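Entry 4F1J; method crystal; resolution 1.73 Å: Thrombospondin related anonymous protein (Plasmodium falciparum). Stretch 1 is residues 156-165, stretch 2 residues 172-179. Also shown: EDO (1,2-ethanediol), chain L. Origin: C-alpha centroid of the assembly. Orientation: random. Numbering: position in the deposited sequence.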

ATOM      1  N   ASN A 156     -11.724  -7.154  -7.297  1.00 13.31           N
ATOM      2  CA  ASN A 156     -12.178  -6.873  -8.631  1.00 12.42           C
ATOM      3  C   ASN A 156     -11.034  -6.277  -9.453  1.00 12.00           C
ATOM      4  O   ASN A 156     -10.562  -5.183  -9.192  1.00 12.17           O
ATOM      5  CB  ASN A 156     -13.383  -5.938  -8.642  1.00 13.36           C
ATOM      6  CG  ASN A 156     -13.969  -5.804 -10.020  1.00 13.33           C
ATOM      7  OD1 ASN A 156     -13.634  -4.888 -10.769  1.00 13.18           O
ATOM      8  ND2 ASN A 156     -14.750  -6.800 -10.414  1.00 12.96           N
ATOM      9  N   VAL A 157     -10.584  -7.027 -10.439  1.00 11.48           N
ATOM     10  CA  VAL A 157      -9.432  -6.623 -11.239  1.00 11.23           C
ATOM     11  C   VAL A 157      -9.664  -5.310 -11.999  1.00 11.25           C
ATOM     12  O   VAL A 157      -8.792  -4.434 -12.020  1.00 10.47           O
ATOM     13  CB  VAL A 157      -9.020  -7.754 -12.193  1.00 11.51           C
ATOM     14  CG1 VAL A 157      -7.950  -7.292 -13.171  1.00 12.09           C
ATOM     15  CG2 VAL A 157      -8.579  -8.961 -11.397  1.00 11.11           C
ATOM     16  N   ALA A 158     -10.834  -5.173 -12.632  1.00 11.41           N
ATOM     17  CA  ALA A 158     -11.178  -3.959 -13.371  1.00 11.19           C
ATOM     18  C   ALA A 158     -11.060  -2.736 -12.462  1.00 11.09           C
ATOM     19  O   ALA A 158     -10.427  -1.733 -12.822  1.00 10.84           O
ATOM     20  CB  ALA A 158     -12.604  -4.073 -13.930  1.00 10.63           C
ATOM     21  N   PHE A 159     -11.639  -2.824 -11.270  1.00 11.69           N
ATOM     22  CA  PHE A 159     -11.585  -1.678 -10.383  1.00 12.16           C
ATOM     23  C   PHE A 159     -10.159  -1.367  -9.942  1.00 11.44           C
ATOM     24  O   PHE A 159      -9.778  -0.209  -9.869  1.00 11.07           O
ATOM     25  CB  PHE A 159     -12.439  -1.841  -9.135  1.00 13.05           C
ATOM     26  CG  PHE A 159     -12.195  -0.768  -8.147  1.00 15.48           C
ATOM     27  CD1 PHE A 159     -12.797   0.474  -8.311  1.00 15.32           C
ATOM     28  CD2 PHE A 159     -11.249  -0.931  -7.128  1.00 15.06           C
ATOM     29  CE1 PHE A 159     -12.540   1.492  -7.430  1.00 17.07           C
ATOM     30  CE2 PHE A 159     -10.996   0.077  -6.268  1.00 15.05           C
ATOM     31  CZ  PHE A 159     -11.639   1.308  -6.420  1.00 15.57           C
ATOM     32  N   ASN A 160      -9.380  -2.392  -9.609  1.00 11.04           N
ATOM     33  CA  ASN A 160      -7.998  -2.142  -9.204  1.00 10.32           C
ATOM     34  C   ASN A 160      -7.202  -1.461 -10.324  1.00 10.22           C
ATOM     35  O   ASN A 160      -6.430  -0.539 -10.085  1.00  9.99           O
ATOM     36  CB  ASN A 160      -7.317  -3.443  -8.817  1.00  9.11           C
ATOM     37  CG  ASN A 160      -7.898  -4.077  -7.560  1.00  9.43           C
ATOM     38  OD1 ASN A 160      -8.543  -3.430  -6.736  1.00  9.97           O
ATOM     39  ND2 ASN A 160      -7.680  -5.371  -7.432  1.00 11.93           N
ATOM     40  N   ARG A 161      -7.388  -1.934 -11.557  1.00  9.67           N
ATOM     41  CA  ARG A 161      -6.724  -1.361 -12.713  1.00 11.06           C
ATOM     42  C   ARG A 161      -7.152   0.081 -12.963  1.00 11.43           C
ATOM     43  O   ARG A 161      -6.289   0.922 -13.196  1.00 12.33           O
ATOM     44  CB  ARG A 161      -6.928  -2.265 -13.930  1.00 10.24           C
ATOM     45  CG  ARG A 161      -6.090  -3.556 -13.843  1.00 11.16           C
ATOM     46  CD  ARG A 161      -6.384  -4.519 -14.988  1.00 12.59           C
ATOM     47  NE  ARG A 161      -5.978  -3.927 -16.253  1.00 14.47           N
ATOM     48  CZ  ARG A 161      -4.859  -4.214 -16.926  1.00 16.47           C
ATOM     49  NH1 ARG A 161      -4.022  -5.165 -16.536  1.00 18.75           N
ATOM     50  NH2 ARG A 161      -4.607  -3.561 -18.039  1.00 15.69           N
ATOM     51  N   PHE A 162      -8.459   0.362 -12.853  1.00 12.58           N
ATOM     52  CA  PHE A 162      -9.001   1.727 -12.996  1.00 12.48           C
ATOM     53  C   PHE A 162      -8.327   2.639 -11.935  1.00 13.07           C
ATOM     54  O   PHE A 162      -7.832   3.742 -12.243  1.00 13.17           O
ATOM     55  CB  PHE A 162     -10.534   1.791 -12.756  1.00 14.51           C
ATOM     56  CG  PHE A 162     -11.424   1.341 -13.901  1.00 16.83           C
ATOM     57  CD1 PHE A 162     -11.315   1.892 -15.175  1.00 18.59           C
ATOM     58  CD2 PHE A 162     -12.497   0.458 -13.644  1.00 19.86           C
ATOM     59  CE1 PHE A 162     -12.192   1.512 -16.199  1.00 19.25           C
ATOM     60  CE2 PHE A 162     -13.386   0.070 -14.663  1.00 19.29           C
ATOM     61  CZ  PHE A 162     -13.233   0.600 -15.937  1.00 17.95           C
ATOM     62  N   LEU A 163      -8.294   2.153 -10.689  1.00 12.18           N
ATOM     63  CA  LEU A 163      -7.705   2.914  -9.567  1.00 11.64           C
ATOM     64  C   LEU A 163      -6.275   3.378  -9.820  1.00 10.87           C
ATOM     65  O   LEU A 163      -5.930   4.515  -9.468  1.00 11.05           O
ATOM     66  CB  LEU A 163      -7.750   2.121  -8.260  1.00 11.34           C
ATOM     67  CG  LEU A 163      -7.468   2.941  -7.004  1.00 13.44           C
ATOM     68  CD1 LEU A 163      -8.576   3.930  -6.810  1.00 13.62           C
ATOM     69  CD2 LEU A 163      -7.331   2.001  -5.804  1.00 11.03           C
ATOM     70  N   VAL A 164      -5.458   2.522 -10.434  1.00 10.63           N
ATOM     71  CA  VAL A 164      -4.038   2.818 -10.660  1.00 10.99           C
ATOM     72  C   VAL A 164      -3.792   3.508 -12.001  1.00 11.84           C
ATOM     73  O   VAL A 164      -2.657   3.771 -12.337  1.00 13.68           O
ATOM     74  CB  VAL A 164      -3.155   1.546 -10.511  1.00 10.64           C
ATOM     75  CG1 VAL A 164      -3.392   0.884  -9.131  1.00  8.30           C
ATOM     76  CG2 VAL A 164      -3.394   0.551 -11.615  1.00 10.02           C
ATOM     77  N   GLY A 165      -4.861   3.818 -12.734  1.00 13.19           N
ATOM     78  CA  GLY A 165      -4.745   4.582 -13.965  1.00 13.71           C
ATOM     79  C   GLY A 165      -4.617   3.767 -15.237  1.00 14.06           C
ATOM     80  O   GLY A 165      -4.281   4.331 -16.300  1.00 15.40           O
TER
HETATM   81  C1  EDO L 310       2.416   1.352 -16.514  1.00 24.69           C
HETATM   82  O1  EDO L 310       1.943   0.167 -17.160  1.00 21.92           O
HETATM   83  C2  EDO L 310       1.398   1.996 -15.574  1.00 24.48           C
HETATM   84  O2  EDO L 310       0.878   1.101 -14.583  1.00 20.90           O
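Stretch 2, residues 172-179: KCNLYADS

Stretch 2 enters as an extended segment, makes a type I beta turn from Cys173 to Tyr176, closed by Tyr176 N to Cys173 O at 3.1 Å, and continues as a beta strand from Tyr176 to Ser179. The phi/psi values record the change: -67/-21 at Asn174 and -89/10 at Leu175 within the turn, then -136/137 at Tyr176 and similarly extended angles to the end. The strand runs roughly antiparallel to helix 157-163, with 150° between their N-to-C directions and a closest axial approach of 9.1 Å. The CA-CA distances give the register: the CA atoms of Val164 and Leu175 lie 6.2 Å apart, those of Arg161 and Tyr176 6.5 Å, and those of Val157 and Asp178 8.4 Å, so the two backbones diverge toward the start of the helix. Side chains alternate along the strand, as its conformation requires: Tyr176 and Asp178 direct CB toward the helix, whereas Ala177 and Ser179 make no contact with it. Together the stretches bury 421 Å², both sides summed.

Apolar packing is tightest near the C-terminal end of the helix. Val164, buried and with CB directed toward stretch 2, places CG2 3.5 Å from Cys173 SG and 4.2 Å from Tyr176 CB, while its CB lies 3.8 Å from Leu175 CB. Val164 CG1 also lies 3.6 Å from the backbone Leu175 O, a van der Waals contact with a polar atom. Nearer the helix start, Val157 CG1 meets Tyr176 CE2 at 3.9 Å. With chi1 at 180° (t), the tyrosine ring extends along the helix surface from Arg161 to Val157; Arg161 CG approaches Tyr176 CD2 to 3.8 Å, an oblique contact.

Polar contacts gather at the far end of that ring. Asn160 ND2 donates to Tyr176 OH at 3.3 Å, and the N-H...acceptor angle of 165° supports a nearly straight hydrogen bond despite its length. Tyr176 OH in turn donates a weak hydrogen bond to Asp178 OD2 at 2.6 Å, within stretch 2, so it links the helix to the next inward-facing residue of the strand. Val157 CG2 borders this group, 3.7 Å from Tyr176 OH and 3.6 Å from Asp178 OD2.

Arg161 contributes differently. Its CB points sideways, but the end of its side chain comes nearer stretch 2, bringing Arg161 NH1 to 3.6 Å from Cys173 CB, which lies over one face of the guanidinium. The closest approach to Tyr176 is made by the aliphatic Arg161 CG, and the closest to Cys173 by the guanidinium.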

ATOM      1  N   LYS A 172      -0.429  -3.642 -20.606  1.00 20.59           N
ATOM      2  CA  LYS A 172       0.409  -3.874 -19.432  1.00 20.21           C
ATOM      3  C   LYS A 172       0.047  -2.857 -18.381  1.00 19.19           C
ATOM      4  O   LYS A 172      -0.159  -1.674 -18.696  1.00 20.11           O
ATOM      5  CB  LYS A 172       1.899  -3.742 -19.763  1.00 20.98           C
ATOM      6  N   CYS A 173      -0.073  -3.314 -17.142  1.00 16.71           N
ATOM      7  CA  CYS A 173      -0.342  -2.396 -16.050  1.00 15.51           C
ATOM      8  C   CYS A 173       0.701  -2.625 -14.978  1.00 15.27           C
ATOM      9  O   CYS A 173       0.516  -3.468 -14.096  1.00 14.64           O
ATOM     10  CB  CYS A 173      -1.753  -2.600 -15.508  1.00 14.85           C
ATOM     11  SG  CYS A 173      -2.176  -1.388 -14.268  1.00 13.99           S
ATOM     12  N   ASN A 174       1.793  -1.864 -15.055  1.00 14.80           N
ATOM     13  CA  ASN A 174       2.922  -2.054 -14.151  1.00 15.33           C
ATOM     14  C   ASN A 174       2.608  -1.704 -12.695  1.00 14.61           C
ATOM     15  O   ASN A 174       3.253  -2.203 -11.792  1.00 14.89           O
ATOM     16  CB  ASN A 174       4.158  -1.320 -14.664  1.00 16.03           C
ATOM     17  CG  ASN A 174       4.728  -1.981 -15.920  1.00 19.25           C
ATOM     18  OD1 ASN A 174       4.812  -3.205 -15.989  1.00 22.06           O
ATOM     19  ND2 ASN A 174       5.081  -1.181 -16.921  1.00 22.11           N
ATOM     20  N   LEU A 175       1.577  -0.894 -12.479  1.00 13.09           N
ATOM     21  CA  LEU A 175       1.156  -0.508 -11.126  1.00 12.19           C
ATOM     22  C   LEU A 175       0.136  -1.461 -10.498  1.00 11.53           C
ATOM     23  O   LEU A 175      -0.400  -1.153  -9.443  1.00 10.91           O
ATOM     24  CB  LEU A 175       0.582   0.911 -11.129  1.00 11.70           C
ATOM     25  CG  LEU A 175       1.618   2.004 -11.445  1.00 13.34           C
ATOM     26  CD1 LEU A 175       0.936   3.357 -11.468  1.00 14.46           C
ATOM     27  CD2 LEU A 175       2.754   1.999 -10.437  1.00 13.35           C
ATOM     28  N   TYR A 176      -0.088  -2.610 -11.129  1.00 10.87           N
ATOM     29  CA  TYR A 176      -1.014  -3.591 -10.613  1.00 11.08           C
ATOM     30  C   TYR A 176      -0.449  -5.015 -10.689  1.00 11.21           C
ATOM     31  O   TYR A 176       0.134  -5.403 -11.691  1.00 12.76           O
ATOM     32  CB  TYR A 176      -2.357  -3.513 -11.352  1.00 11.52           C
ATOM     33  CG  TYR A 176      -3.331  -4.538 -10.834  1.00  9.84           C
ATOM     34  CD1 TYR A 176      -3.767  -4.496  -9.516  1.00 10.82           C
ATOM     35  CD2 TYR A 176      -3.784  -5.590 -11.636  1.00 11.36           C
ATOM     36  CE1 TYR A 176      -4.628  -5.468  -8.997  1.00  9.62           C
ATOM     37  CE2 TYR A 176      -4.672  -6.542 -11.138  1.00 11.81           C
ATOM     38  CZ  TYR A 176      -5.090  -6.484  -9.824  1.00 11.29           C
ATOM     39  OH  TYR A 176      -5.974  -7.430  -9.327  1.00 11.46           O
ATOM     40  N   ALA A 177      -0.643  -5.788  -9.632  1.00 10.38           N
ATOM     41  CA  ALA A 177      -0.440  -7.225  -9.675  1.00 10.04           C
ATOM     42  C   ALA A 177      -1.432  -7.866  -8.733  1.00 10.72           C
ATOM     43  O   ALA A 177      -1.986  -7.205  -7.842  1.00 10.31           O
ATOM     44  CB  ALA A 177       1.016  -7.583  -9.296  1.00 10.94           C
ATOM     45  N   ASP A 178      -1.668  -9.157  -8.932  1.00 11.21           N
ATOM     46  CA  ASP A 178      -2.435  -9.908  -7.958  1.00 11.73           C
ATOM     47  C   ASP A 178      -1.852 -11.313  -7.754  1.00 11.75           C
ATOM     48  O   ASP A 178      -0.959 -11.760  -8.495  1.00 12.56           O
ATOM     49  CB  ASP A 178      -3.948  -9.864  -8.257  1.00 12.37           C
ATOM     50  CG  ASP A 178      -4.316 -10.364  -9.641  1.00 13.91           C
ATOM     51  OD1 ASP A 178      -3.716 -11.374 -10.113  1.00 16.33           O
ATOM     52  OD2 ASP A 178      -5.241  -9.779 -10.248  1.00 13.94           O
ATOM     53  N   SER A 179      -2.357 -11.984  -6.720  1.00 11.75           N
ATOM     54  CA  SER A 179      -1.817 -13.268  -6.267  1.00 12.25           C
ATOM     55  C   SER A 179      -2.830 -14.043  -5.442  1.00 12.43           C
ATOM     56  O   SER A 179      -3.641 -13.460  -4.726  1.00 11.95           O
ATOM     57  CB  SER A 179      -0.593 -13.037  -5.384  1.00 12.43           C
ATOM     58  OG  SER A 179       0.002 -14.273  -4.982  1.00 12.42           O
TER